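Long-range contacts in DNA polymerase sliding clamp (Archaeoglobus fulgidus, PDB 1RWZ), which probably encircles DNA as a ring of three subunits, a sliding clamp that tethers the replicative polymerase and other DNA-processing proteins to DNA: residues T7-A17 with L227-Y236; F138-D146 with V195-A205. All coordinates share one frame; numbering follows the deposited sequence.

Contact 1 of 2, residues T7-A17 with L227-Y236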
ATOM      1  N   THR A   7      20.584 -13.454  -8.304  1.00 14.04           N
ATOM      2  CA  THR A   7      19.137 -13.317  -8.178  1.00 15.22           C
ATOM      3  C   THR A   7      18.785 -11.832  -8.141  1.00 15.16           C
ATOM      4  O   THR A   7      19.594 -11.002  -7.710  1.00 13.91           O
ATOM      5  CB  THR A   7      18.595 -13.964  -6.890  1.00 16.63           C
ATOM      6  OG1 THR A   7      19.006 -13.195  -5.750  1.00 17.60           O
ATOM      7  CG2 THR A   7      19.111 -15.386  -6.754  1.00 16.70           C
ATOM      8  N   GLY A   8      17.582 -11.506  -8.602  1.00 14.37           N
ATOM      9  CA  GLY A   8      17.141 -10.123  -8.602  1.00 15.59           C
ATOM     10  C   GLY A   8      17.155  -9.533  -7.204  1.00 15.40           C
ATOM     11  O   GLY A   8      17.565  -8.386  -7.009  1.00 15.99           O
ATOM     12  N   GLU A   9      16.716 -10.317  -6.222  1.00 15.48           N
ATOM     13  CA  GLU A   9      16.689  -9.841  -4.845  1.00 16.38           C
ATOM     14  C   GLU A   9      18.092  -9.484  -4.367  1.00 15.56           C
ATOM     15  O   GLU A   9      18.278  -8.499  -3.647  1.00 15.29           O
ATOM     16  CB  GLU A   9      16.074 -10.900  -3.921  1.00 18.29           C
ATOM     17  CG  GLU A   9      16.026 -10.481  -2.455  1.00 20.83           C
ATOM     18  CD  GLU A   9      15.422 -11.542  -1.550  1.00 24.23           C
ATOM     19  OE1 GLU A   9      15.541 -12.744  -1.871  1.00 24.05           O
ATOM     20  OE2 GLU A   9      14.844 -11.173  -0.503  1.00 25.65           O
ATOM     21  N   LEU A  10      19.085 -10.270  -4.767  1.00 14.53           N
ATOM     22  CA  LEU A  10      20.453  -9.988  -4.344  1.00 14.49           C
ATOM     23  C   LEU A  10      20.908  -8.639  -4.890  1.00 14.59           C
ATOM     24  O   LEU A  10      21.451  -7.811  -4.155  1.00 15.61           O
ATOM     25  CB  LEU A  10      21.395 -11.097  -4.815  1.00 14.39           C
ATOM     26  CG  LEU A  10      22.870 -11.012  -4.404  1.00 14.14           C
ATOM     27  CD1 LEU A  10      22.995 -10.811  -2.890  1.00 14.12           C
ATOM     28  CD2 LEU A  10      23.570 -12.291  -4.834  1.00 14.03           C
ATOM     29  N   LEU A  11      20.673  -8.400  -6.173  1.00 14.39           N
ATOM     30  CA  LEU A  11      21.086  -7.127  -6.763  1.00 14.58           C
ATOM     31  C   LEU A  11      20.309  -5.948  -6.168  1.00 14.97           C
ATOM     32  O   LEU A  11      20.890  -4.913  -5.830  1.00 14.57           O
ATOM     33  CB  LEU A  11      20.897  -7.157  -8.284  1.00 15.68           C
ATOM     34  CG  LEU A  11      21.271  -5.875  -9.047  1.00 16.16           C
ATOM     35  CD1 LEU A  11      22.688  -5.451  -8.703  1.00 18.25           C
ATOM     36  CD2 LEU A  11      21.152  -6.117 -10.537  1.00 18.18           C
ATOM     37  N   LYS A  12      18.999  -6.110  -6.032  1.00 14.60           N
ATOM     38  CA  LYS A  12      18.152  -5.041  -5.500  1.00 15.74           C
ATOM     39  C   LYS A  12      18.523  -4.650  -4.073  1.00 16.34           C
ATOM     40  O   LYS A  12      18.616  -3.463  -3.739  1.00 15.97           O
ATOM     41  CB  LYS A  12      16.679  -5.469  -5.556  1.00 16.69           C
ATOM     42  CG  LYS A  12      16.150  -5.662  -6.984  1.00 18.69           C
ATOM     43  CD  LYS A  12      14.822  -6.429  -7.023  1.00 20.04           C
ATOM     44  CE  LYS A  12      13.660  -5.644  -6.423  1.00 22.21           C
ATOM     45  NZ  LYS A  12      13.257  -4.487  -7.275  1.00 22.74           N
ATOM     46  N   THR A  13      18.750  -5.651  -3.234  1.00 15.38           N
ATOM     47  CA  THR A  13      19.085  -5.400  -1.840  1.00 16.74           C
ATOM     48  C   THR A  13      20.444  -4.742  -1.641  1.00 16.55           C
ATOM     49  O   THR A  13      20.563  -3.790  -0.865  1.00 17.13           O
ATOM     50  CB  THR A  13      19.003  -6.709  -1.023  1.00 17.22           C
ATOM     51  OG1 THR A  13      17.638  -7.138  -0.978  1.00 18.99           O
ATOM     52  CG2 THR A  13      19.502  -6.495   0.401  1.00 17.89           C
ATOM     53  N   VAL A  14      21.464  -5.227  -2.341  1.00 15.59           N
ATOM     54  CA  VAL A  14      22.798  -4.655  -2.205  1.00 17.14           C
ATOM     55  C   VAL A  14      22.854  -3.254  -2.819  1.00 16.90           C
ATOM     56  O   VAL A  14      23.550  -2.368  -2.316  1.00 16.39           O
ATOM     57  CB  VAL A  14      23.854  -5.565  -2.859  1.00 17.96           C
ATOM     58  CG1 VAL A  14      25.204  -4.881  -2.871  1.00 20.48           C
ATOM     59  CG2 VAL A  14      23.948  -6.878  -2.074  1.00 18.23           C
ATOM     60  N   THR A  15      22.114  -3.054  -3.902  1.00 16.22           N
ATOM     61  CA  THR A  15      22.078  -1.746  -4.547  1.00 17.13           C
ATOM     62  C   THR A  15      21.421  -0.758  -3.591  1.00 16.89           C
ATOM     63  O   THR A  15      21.911   0.359  -3.396  1.00 17.69           O
ATOM     64  CB  THR A  15      21.279  -1.808  -5.875  1.00 17.74           C
ATOM     65  OG1 THR A  15      21.996  -2.615  -6.817  1.00 19.11           O
ATOM     66  CG2 THR A  15      21.097  -0.411  -6.463  1.00 18.38           C
ATOM     67  N   ARG A  16      20.319  -1.173  -2.979  1.00 17.07           N
ATOM     68  CA  ARG A  16      19.611  -0.310  -2.040  1.00 18.32           C
ATOM     69  C   ARG A  16      20.474   0.022  -0.823  1.00 18.10           C
ATOM     70  O   ARG A  16      20.438   1.147  -0.319  1.00 18.02           O
ATOM     71  CB  ARG A  16      18.314  -0.968  -1.571  1.00 19.95           C
ATOM     72  CG  ARG A  16      17.517  -0.106  -0.599  1.00 23.86           C
ATOM     73  CD  ARG A  16      16.174  -0.724  -0.261  1.00 26.86           C
ATOM     74  NE  ARG A  16      15.399   0.123   0.642  1.00 31.38           N
ATOM     75  CZ  ARG A  16      14.171  -0.164   1.062  1.00 33.05           C
ATOM     76  NH1 ARG A  16      13.577  -1.282   0.661  1.00 34.46           N
ATOM     77  NH2 ARG A  16      13.532   0.666   1.877  1.00 34.60           N
ATOM     78  N   ALA A  17      21.245  -0.957  -0.356  1.00 17.29           N
ATOM     79  CA  ALA A  17      22.101  -0.759   0.811  1.00 17.53           C
ATOM     80  C   ALA A  17      23.180   0.288   0.557  1.00 17.59           C
ATOM     81  O   ALA A  17      23.510   1.074   1.446  1.00 17.81           O
ATOM     82  CB  ALA A  17      22.748  -2.082   1.218  1.00 17.70           C
ATOM     83  N   LEU A 227      22.245 -10.812   4.523  1.00 13.34           N
ATOM     84  CA  LEU A 227      20.977 -10.702   3.807  1.00 13.06           C
ATOM     85  C   LEU A 227      20.775 -11.612   2.604  1.00 12.56           C
ATOM     86  O   LEU A 227      21.711 -12.221   2.102  1.00 12.65           O
ATOM     87  CB  LEU A 227      20.814  -9.256   3.328  1.00 13.11           C
ATOM     88  CG  LEU A 227      21.114  -8.164   4.359  1.00 12.90           C
ATOM     89  CD1 LEU A 227      21.102  -6.788   3.678  1.00 13.83           C
ATOM     90  CD2 LEU A 227      20.084  -8.224   5.468  1.00 13.09           C
ATOM     91  N   VAL A 228      19.528 -11.651   2.138  1.00 13.06           N
ATOM     92  CA  VAL A 228      19.134 -12.437   0.971  1.00 14.20           C
ATOM     93  C   VAL A 228      19.527 -13.905   1.096  1.00 14.66           C
ATOM     94  O   VAL A 228      20.310 -14.429   0.301  1.00 14.64           O
ATOM     95  CB  VAL A 228      19.749 -11.842  -0.320  1.00 14.88           C
ATOM     96  CG1 VAL A 228      19.089 -12.456  -1.551  1.00 15.09           C
ATOM     97  CG2 VAL A 228      19.559 -10.323  -0.328  1.00 14.91           C
ATOM     98  N   GLY A 229      18.961 -14.572   2.096  1.00 15.40           N
ATOM     99  CA  GLY A 229      19.281 -15.973   2.301  1.00 16.14           C
ATOM    100  C   GLY A 229      20.738 -16.165   2.679  1.00 17.28           C
ATOM    101  O   GLY A 229      21.324 -17.220   2.429  1.00 18.30           O
ATOM    102  N   GLY A 230      21.330 -15.142   3.286  1.00 16.07           N
ATOM    103  CA  GLY A 230      22.721 -15.232   3.687  1.00 16.23           C
ATOM    104  C   GLY A 230      23.696 -15.131   2.526  1.00 16.00           C
ATOM    105  O   GLY A 230      24.870 -15.483   2.662  1.00 16.95           O
ATOM    106  N   ARG A 231      23.222 -14.643   1.385  1.00 14.84           N
ATOM    107  CA  ARG A 231      24.077 -14.510   0.210  1.00 14.38           C
ATOM    108  C   ARG A 231      24.981 -13.284   0.262  1.00 14.88           C
ATOM    109  O   ARG A 231      26.076 -13.281  -0.311  1.00 14.85           O
ATOM    110  CB  ARG A 231      23.234 -14.429  -1.063  1.00 15.08           C
ATOM    111  CG  ARG A 231      22.478 -15.704  -1.442  1.00 16.10           C
ATOM    112  CD  ARG A 231      21.818 -15.488  -2.797  1.00 15.81           C
ATOM    113  NE  ARG A 231      21.005 -16.606  -3.278  1.00 17.50           N
ATOM    114  CZ  ARG A 231      19.831 -16.969  -2.770  1.00 17.76           C
ATOM    115  NH1 ARG A 231      19.307 -16.321  -1.735  1.00 17.46           N
ATOM    116  NH2 ARG A 231      19.154 -17.963  -3.330  1.00 18.13           N
ATOM    117  N   ALA A 232      24.523 -12.242   0.945  1.00 13.32           N
ATOM    118  CA  ALA A 232      25.292 -11.011   1.021  1.00 14.08           C
ATOM    119  C   ALA A 232      25.604 -10.564   2.430  1.00 14.43           C
ATOM    120  O   ALA A 232      24.813 -10.760   3.347  1.00 14.21           O
ATOM    121  CB  ALA A 232      24.545  -9.893   0.294  1.00 15.00           C
ATOM    122  N   LYS A 233      26.781  -9.973   2.593  1.00 14.44           N
ATOM    123  CA  LYS A 233      27.174  -9.431   3.878  1.00 14.66           C
ATOM    124  C   LYS A 233      27.166  -7.925   3.659  1.00 14.12           C
ATOM    125  O   LYS A 233      27.841  -7.416   2.764  1.00 14.28           O
ATOM    126  CB  LYS A 233      28.576  -9.899   4.280  1.00 16.49           C
ATOM    127  CG  LYS A 233      29.049  -9.282   5.587  1.00 19.57           C
ATOM    128  CD  LYS A 233      30.278  -9.978   6.150  1.00 22.57           C
ATOM    129  CE  LYS A 233      29.927 -11.351   6.700  1.00 25.46           C
ATOM    130  NZ  LYS A 233      31.081 -11.996   7.400  1.00 27.40           N
ATOM    131  N   VAL A 234      26.361  -7.226   4.446  1.00 13.37           N
ATOM    132  CA  VAL A 234      26.266  -5.780   4.349  1.00 13.62           C
ATOM    133  C   VAL A 234      26.528  -5.233   5.738  1.00 13.30           C
ATOM    134  O   VAL A 234      25.711  -5.390   6.646  1.00 12.95           O
ATOM    135  CB  VAL A 234      24.868  -5.336   3.865  1.00 14.09           C
ATOM    136  CG1 VAL A 234      24.763  -3.816   3.882  1.00 15.14           C
ATOM    137  CG2 VAL A 234      24.625  -5.869   2.456  1.00 13.99           C
ATOM    138  N   GLU A 235      27.688  -4.615   5.900  1.00 13.56           N
ATOM    139  CA  GLU A 235      28.061  -4.043   7.179  1.00 13.57           C
ATOM    140  C   GLU A 235      27.957  -2.530   7.136  1.00 13.99           C
ATOM    141  O   GLU A 235      28.457  -1.890   6.206  1.00 13.95           O
ATOM    142  CB  GLU A 235      29.497  -4.431   7.548  1.00 15.07           C
ATOM    143  CG  GLU A 235      30.012  -3.695   8.792  1.00 16.24           C
ATOM    144  CD  GLU A 235      31.412  -4.113   9.210  1.00 18.39           C
ATOM    145  OE1 GLU A 235      31.984  -3.448  10.099  1.00 19.93           O
ATOM    146  OE2 GLU A 235      31.943  -5.100   8.664  1.00 19.16           O
ATOM    147  N   TYR A 236      27.280  -1.977   8.133  1.00 13.34           N
ATOM    148  CA  TYR A 236      27.145  -0.535   8.271  1.00 14.00           C
ATOM    149  C   TYR A 236      27.910  -0.174   9.536  1.00 14.08           C
ATOM    150  O   TYR A 236      27.841  -0.889  10.541  1.00 14.31           O
ATOM    151  CB  TYR A 236      25.681  -0.118   8.438  1.00 14.28           C
ATOM    152  CG  TYR A 236      24.870  -0.064   7.159  1.00 14.79           C
ATOM    153  CD1 TYR A 236      23.772  -0.908   6.968  1.00 15.88           C
ATOM    154  CD2 TYR A 236      25.166   0.867   6.163  1.00 15.11           C
ATOM    155  CE1 TYR A 236      22.988  -0.820   5.817  1.00 14.47           C
ATOM    156  CE2 TYR A 236      24.392   0.965   5.011  1.00 15.33           C
ATOM    157  CZ  TYR A 236      23.303   0.124   4.845  1.00 16.14           C
ATOM    158  OH  TYR A 236      22.516   0.249   3.721  1.00 16.79           O
TER

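Contact 2 of 2, residues F138-D146 with V195-A205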
ATOM      1  N   PHE A 138      15.719  -6.489  15.675  1.00 16.95           N
ATOM      2  CA  PHE A 138      16.498  -5.265  15.865  1.00 16.94           C
ATOM      3  C   PHE A 138      15.750  -4.110  15.202  1.00 17.43           C
ATOM      4  O   PHE A 138      15.593  -3.034  15.784  1.00 17.61           O
ATOM      5  CB  PHE A 138      17.880  -5.427  15.223  1.00 15.72           C
ATOM      6  CG  PHE A 138      18.744  -4.193  15.298  1.00 16.04           C
ATOM      7  CD1 PHE A 138      19.374  -3.834  16.485  1.00 15.87           C
ATOM      8  CD2 PHE A 138      18.947  -3.408  14.168  1.00 16.04           C
ATOM      9  CE1 PHE A 138      20.203  -2.704  16.541  1.00 15.87           C
ATOM     10  CE2 PHE A 138      19.772  -2.278  14.215  1.00 16.07           C
ATOM     11  CZ  PHE A 138      20.399  -1.929  15.403  1.00 15.19           C
ATOM     12  N   LYS A 139      15.277  -4.353  13.984  1.00 17.45           N
ATOM     13  CA  LYS A 139      14.541  -3.356  13.216  1.00 19.07           C
ATOM     14  C   LYS A 139      13.330  -2.855  14.001  1.00 19.53           C
ATOM     15  O   LYS A 139      13.038  -1.660  14.007  1.00 18.35           O
ATOM     16  CB  LYS A 139      14.106  -3.964  11.878  1.00 19.49           C
ATOM     17  CG  LYS A 139      13.408  -3.017  10.913  1.00 20.67           C
ATOM     18  CD  LYS A 139      13.297  -3.663   9.538  1.00 21.52           C
ATOM     19  CE  LYS A 139      12.627  -2.748   8.524  1.00 21.76           C
ATOM     20  NZ  LYS A 139      12.734  -3.297   7.139  1.00 22.82           N
ATOM     21  N   LYS A 140      12.628  -3.770  14.664  1.00 20.50           N
ATOM     22  CA  LYS A 140      11.458  -3.407  15.455  1.00 21.30           C
ATOM     23  C   LYS A 140      11.862  -2.565  16.662  1.00 20.77           C
ATOM     24  O   LYS A 140      11.152  -1.632  17.046  1.00 20.78           O
ATOM     25  CB  LYS A 140      10.724  -4.665  15.930  1.00 22.80           C
ATOM     26  CG  LYS A 140      10.007  -5.424  14.827  1.00 25.36           C
ATOM     27  CD  LYS A 140       9.492  -6.761  15.353  1.00 27.81           C
ATOM     28  CE  LYS A 140       8.755  -7.545  14.281  1.00 29.99           C
ATOM     29  NZ  LYS A 140       7.497  -6.861  13.866  1.00 32.53           N
ATOM     30  N   ALA A 141      13.001  -2.897  17.262  1.00 18.98           N
ATOM     31  CA  ALA A 141      13.484  -2.156  18.419  1.00 19.37           C
ATOM     32  C   ALA A 141      13.775  -0.713  18.016  1.00 18.77           C
ATOM     33  O   ALA A 141      13.397   0.228  18.719  1.00 18.75           O
ATOM     34  CB  ALA A 141      14.748  -2.809  18.977  1.00 19.51           C
ATOM     35  N   ILE A 142      14.447  -0.546  16.882  1.00 18.93           N
ATOM     36  CA  ILE A 142      14.784   0.783  16.380  1.00 18.98           C
ATOM     37  C   ILE A 142      13.510   1.554  16.032  1.00 20.08           C
ATOM     38  O   ILE A 142      13.417   2.758  16.272  1.00 19.95           O
ATOM     39  CB  ILE A 142      15.699   0.692  15.132  1.00 18.47           C
ATOM     40  CG1 ILE A 142      17.013  -0.009  15.501  1.00 18.17           C
ATOM     41  CG2 ILE A 142      15.983   2.079  14.568  1.00 18.94           C
ATOM     42  CD1 ILE A 142      17.776   0.648  16.657  1.00 18.49           C
ATOM     43  N   ALA A 143      12.525   0.861  15.472  1.00 20.53           N
ATOM     44  CA  ALA A 143      11.267   1.504  15.111  1.00 21.69           C
ATOM     45  C   ALA A 143      10.552   2.016  16.357  1.00 22.10           C
ATOM     46  O   ALA A 143       9.954   3.092  16.338  1.00 23.38           O
ATOM     47  CB  ALA A 143      10.367   0.524  14.350  1.00 21.55           C
ATOM     48  N   ALA A 144      10.616   1.245  17.438  1.00 22.69           N
ATOM     49  CA  ALA A 144       9.979   1.638  18.692  1.00 22.98           C
ATOM     50  C   ALA A 144      10.711   2.843  19.287  1.00 23.45           C
ATOM     51  O   ALA A 144      10.086   3.811  19.725  1.00 23.28           O
ATOM     52  CB  ALA A 144       9.998   0.475  19.676  1.00 23.58           C
ATOM     53  N   ALA A 145      12.038   2.774  19.296  1.00 22.10           N
ATOM     54  CA  ALA A 145      12.858   3.856  19.829  1.00 22.76           C
ATOM     55  C   ALA A 145      12.640   5.148  19.047  1.00 22.51           C
ATOM     56  O   ALA A 145      12.628   6.238  19.622  1.00 22.76           O
ATOM     57  CB  ALA A 145      14.326   3.463  19.783  1.00 22.04           C
ATOM     58  N   ASP A 146      12.469   5.014  17.737  1.00 22.88           N
ATOM     59  CA  ASP A 146      12.261   6.154  16.850  1.00 24.42           C
ATOM     60  C   ASP A 146      11.024   6.978  17.209  1.00 25.02           C
ATOM     61  O   ASP A 146      10.934   8.157  16.866  1.00 25.40           O
ATOM     62  CB  ASP A 146      12.163   5.665  15.403  1.00 25.46           C
ATOM     63  CG  ASP A 146      11.895   6.788  14.418  1.00 26.69           C
ATOM     64  OD1 ASP A 146      12.664   7.772  14.401  1.00 26.86           O
ATOM     65  OD2 ASP A 146      10.915   6.677  13.652  1.00 27.95           O
ATOM     66  N   VAL A 195      19.225   7.656  15.776  1.00 18.80           N
ATOM     67  CA  VAL A 195      18.167   6.750  15.337  1.00 19.37           C
ATOM     68  C   VAL A 195      17.923   6.869  13.834  1.00 20.10           C
ATOM     69  O   VAL A 195      17.623   5.873  13.175  1.00 19.98           O
ATOM     70  CB  VAL A 195      16.837   7.033  16.084  1.00 19.72           C
ATOM     71  CG1 VAL A 195      15.700   6.222  15.469  1.00 20.82           C
ATOM     72  CG2 VAL A 195      16.983   6.673  17.552  1.00 20.15           C
ATOM     73  N   ASP A 196      18.053   8.080  13.293  1.00 19.85           N
ATOM     74  CA  ASP A 196      17.830   8.306  11.865  1.00 21.18           C
ATOM     75  C   ASP A 196      18.654   7.362  10.995  1.00 20.10           C
ATOM     76  O   ASP A 196      18.128   6.741  10.063  1.00 19.02           O
ATOM     77  CB  ASP A 196      18.159   9.752  11.478  1.00 25.08           C
ATOM     78  CG  ASP A 196      17.199  10.759  12.084  1.00 29.34           C
ATOM     79  OD1 ASP A 196      15.972  10.549  11.992  1.00 31.38           O
ATOM     80  OD2 ASP A 196      17.675  11.775  12.643  1.00 32.80           O
ATOM     81  N   TYR A 197      19.945   7.259  11.287  1.00 17.87           N
ATOM     82  CA  TYR A 197      20.809   6.375  10.519  1.00 17.94           C
ATOM     83  C   TYR A 197      20.481   4.903  10.744  1.00 17.39           C
ATOM     84  O   TYR A 197      20.444   4.121   9.794  1.00 17.73           O
ATOM     85  CB  TYR A 197      22.281   6.616  10.854  1.00 17.71           C
ATOM     86  CG  TYR A 197      22.899   7.764  10.088  1.00 19.30           C
ATOM     87  CD1 TYR A 197      22.795   9.078  10.550  1.00 20.15           C
ATOM     88  CD2 TYR A 197      23.589   7.534   8.901  1.00 19.72           C
ATOM     89  CE1 TYR A 197      23.372  10.136   9.843  1.00 20.74           C
ATOM     90  CE2 TYR A 197      24.166   8.582   8.185  1.00 20.64           C
ATOM     91  CZ  TYR A 197      24.054   9.880   8.666  1.00 20.48           C
ATOM     92  OH  TYR A 197      24.637  10.912   7.961  1.00 20.80           O
ATOM     93  N   LEU A 198      20.248   4.528  11.998  1.00 17.22           N
ATOM     94  CA  LEU A 198      19.934   3.141  12.328  1.00 17.23           C
ATOM     95  C   LEU A 198      18.667   2.690  11.611  1.00 17.93           C
ATOM     96  O   LEU A 198      18.587   1.564  11.118  1.00 17.70           O
ATOM     97  CB  LEU A 198      19.763   2.979  13.841  1.00 16.44           C
ATOM     98  CG  LEU A 198      21.039   3.183  14.668  1.00 15.28           C
ATOM     99  CD1 LEU A 198      20.704   3.204  16.150  1.00 15.84           C
ATOM    100  CD2 LEU A 198      22.027   2.066  14.355  1.00 15.28           C
ATOM    101  N   LYS A 199      17.682   3.578  11.549  1.00 18.02           N
ATOM    102  CA  LYS A 199      16.425   3.261  10.886  1.00 19.66           C
ATOM    103  C   LYS A 199      16.667   3.038   9.395  1.00 19.33           C
ATOM    104  O   LYS A 199      16.117   2.105   8.804  1.00 19.44           O
ATOM    105  CB  LYS A 199      15.419   4.396  11.104  1.00 21.39           C
ATOM    106  CG  LYS A 199      14.007   4.085  10.648  1.00 24.51           C
ATOM    107  CD  LYS A 199      13.077   5.226  11.022  1.00 26.75           C
ATOM    108  CE  LYS A 199      11.644   4.954  10.599  1.00 28.89           C
ATOM    109  NZ  LYS A 199      10.774   6.129  10.893  1.00 30.07           N
ATOM    110  N   GLU A 200      17.503   3.881   8.791  1.00 18.65           N
ATOM    111  CA  GLU A 200      17.818   3.764   7.369  1.00 18.60           C
ATOM    112  C   GLU A 200      18.536   2.443   7.081  1.00 18.21           C
ATOM    113  O   GLU A 200      18.234   1.765   6.095  1.00 17.56           O
ATOM    114  CB  GLU A 200      18.693   4.943   6.925  1.00 20.42           C
ATOM    115  CG  GLU A 200      18.900   5.067   5.419  1.00 22.18           C
ATOM    116  CD  GLU A 200      17.603   5.274   4.654  1.00 24.17           C
ATOM    117  OE1 GLU A 200      16.698   5.962   5.172  1.00 25.57           O
ATOM    118  OE2 GLU A 200      17.489   4.759   3.521  1.00 25.86           O
ATOM    119  N   PHE A 201      19.480   2.078   7.945  1.00 16.77           N
ATOM    120  CA  PHE A 201      20.229   0.829   7.791  1.00 16.27           C
ATOM    121  C   PHE A 201      19.283  -0.373   7.704  1.00 16.94           C
ATOM    122  O   PHE A 201      19.441  -1.240   6.849  1.00 16.10           O
ATOM    123  CB  PHE A 201      21.144   0.589   8.996  1.00 15.93           C
ATOM    124  CG  PHE A 201      22.241   1.606   9.168  1.00 15.65           C
ATOM    125  CD1 PHE A 201      22.903   1.710  10.391  1.00 15.80           C
ATOM    126  CD2 PHE A 201      22.634   2.431   8.121  1.00 15.60           C
ATOM    127  CE1 PHE A 201      23.944   2.622  10.572  1.00 16.04           C
ATOM    128  CE2 PHE A 201      23.678   3.351   8.293  1.00 15.46           C
ATOM    129  CZ  PHE A 201      24.331   3.443   9.519  1.00 14.83           C
ATOM    130  N   CYS A 202      18.313  -0.415   8.612  1.00 16.44           N
ATOM    131  CA  CYS A 202      17.368  -1.524   8.686  1.00 18.43           C
ATOM    132  C   CYS A 202      16.405  -1.680   7.517  1.00 18.94           C
ATOM    133  O   CYS A 202      15.719  -2.697   7.417  1.00 19.22           O
ATOM    134  CB  CYS A 202      16.568  -1.433   9.988  1.00 17.72           C
ATOM    135  SG  CYS A 202      17.568  -1.659  11.470  1.00 20.68           S
ATOM    136  N   LYS A 203      16.355  -0.697   6.626  1.00 19.60           N
ATOM    137  CA  LYS A 203      15.443  -0.786   5.492  1.00 20.53           C
ATOM    138  C   LYS A 203      15.742  -1.930   4.523  1.00 20.22           C
ATOM    139  O   LYS A 203      14.861  -2.348   3.770  1.00 20.72           O
ATOM    140  CB  LYS A 203      15.406   0.545   4.739  1.00 21.76           C
ATOM    141  CG  LYS A 203      14.634   1.612   5.495  1.00 23.11           C
ATOM    142  CD  LYS A 203      14.606   2.930   4.749  1.00 26.12           C
ATOM    143  CE  LYS A 203      13.804   3.955   5.533  1.00 27.58           C
ATOM    144  NZ  LYS A 203      13.807   5.292   4.875  1.00 29.73           N
ATOM    145  N   VAL A 204      16.967  -2.442   4.541  1.00 19.40           N
ATOM    146  CA  VAL A 204      17.326  -3.546   3.651  1.00 19.36           C
ATOM    147  C   VAL A 204      17.293  -4.893   4.368  1.00 18.94           C
ATOM    148  O   VAL A 204      17.601  -5.928   3.771  1.00 18.44           O
ATOM    149  CB  VAL A 204      18.737  -3.358   3.037  1.00 20.03           C
ATOM    150  CG1 VAL A 204      18.762  -2.110   2.159  1.00 19.63           C
ATOM    151  CG2 VAL A 204      19.787  -3.264   4.138  1.00 19.46           C
ATOM    152  N   ALA A 205      16.909  -4.881   5.640  1.00 18.56           N
ATOM    153  CA  ALA A 205      16.859  -6.107   6.433  1.00 18.83           C
ATOM    154  C   ALA A 205      15.457  -6.458   6.912  1.00 19.40           C
ATOM    155  O   ALA A 205      14.558  -5.622   6.919  1.00 19.73           O
ATOM    156  CB  ALA A 205      17.797  -5.986   7.633  1.00 18.96           C
TER
HETATM  157  O   HOH W   1      12.338  -1.923   4.357  1.00 51.61           O
HETATM  158  O   HOH W   2      14.505   8.625  12.640  1.00 48.77           O

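Contact 1 of 2, residues T7-A17 with L227-Y236
The helix-on-sheet packing of the PCNA clamp fold sets helix 8-17 against the hairpin 227-236, where Val-228 meets Glu-9 and Thr-13. Helix and strand 232-236 run nearly parallel, 10° apart. The hairpin tip is a type I' turn from Val-228 to Arg-231, followed by a classic beta bulge in which Arg-231 and Ala-232 both face Leu-227. Val-228 CG1 lies 3.6 Å from Glu-9 OE1, and Val-228 CG2 meets Thr-13 CB at 3.7 Å, one turn on. Glu-9 has CG anti to its backbone N (chi1 179°), which runs its extended chain along Val-228 CG1. Ala-232 CB nestles between Leu-10 CD1 (3.7 Å) and Val-14 CG2 (3.9 Å). At the helix start Thr-7 is the N-cap, its OG1 accepting from Leu-10 N; its CG2 lies over one face of the Arg-231 guanidinium. That group is steadied by its own turn, since Arg-231 NH1 and Arg-231 N grip Val-228 O from opposite faces of the carbonyl plane. Leu-10 and Val-14 also touch strand 45-52. At the far end Ala-17 CB rests on Val-234 CG1, and Tyr-236 OH donates to Ala-17 O at 2.6 Å, in the carbonyl plane and on a lone pair.

Contact 2 of 2, residues F138-D146 with V195-A205
Lys-139 reaches from helix 138-146 across to the end of segment 195-205, where two carbonyls receive its ammonium group. CB starts the crossing beside Cys-202 CB, and Lys-139 CG comes closer, 3.7 Å from that same Cys-202 CB. CD and CE then run past the oxygens of Cys-202 and Ala-205. With CG anti to the backbone N (chi1 -176°) and every later torsion extended, the chain spans the gap at full length. At the tip Lys-139 NZ donates to Ala-205 O at 3.0 Å, nearly along the C=O axis, and to Cys-202 O at 3.1 Å, tilted from that carbonyl plane. Ala-205 N reaches Cys-202 O from the opposite face, and a water accepts from NZ and donates to Lys-203 O. The ammonium thus has three oxygen partners, the two carbonyls and the water.

Deeper in, Cys-202 SG approaches the Phe-138 ring obliquely, 3.5 Å from Phe-138 CD2, a sulfur-aromatic contact, while Ile-142 CG1 covers part of one ring face. Ile-142 CD1 meets Leu-198 CD1 at 3.9 Å, the two side chains crossing at about a right angle. At the other end Lys-199 NZ forms a salt bridge with Asp-146 OD2 at 2.8 Å, coming from above the carboxylate plane. Asp-146 OD1 instead accepts a hydrogen bond from a second water, which also donates to Asp-196 OD1 and so bridges two like charges.

The helices 138-146 and 195-201 cross at -145°, roughly antiparallel, as a pair in the C-terminal half of the clamp subunit. Ala-145, Val-195 and Leu-198 pack onto Val-152 of strand 151-157, Leu-198 and Phe-201 onto Leu-223 of strand 221-227, and Val-204 touches Ala-17 of helix 8-19.

In the fold
Both contacts are largely buried, their centres about 17 Å apart, and contact 2 is nested along the chain inside the loop closed by contact 1. Contact 1 lies nearer the middle of the chain and joins a helix of the N-terminal half to a hairpin of the C-terminal half, mostly through aliphatic packing. Contact 2 pairs two helices within the C-terminal half, and its apolar core is bordered by lysines, acids and waters. The two meet directly: the ring of Tyr-236 stacks with that of Phe-201, and Arg-16 lies against Lys-203 and Val-204. Helix 8-19 and segment 195-205 both pack against the strand pair 221-227 and 232-238, while helix 135-146 lies beyond 195-201.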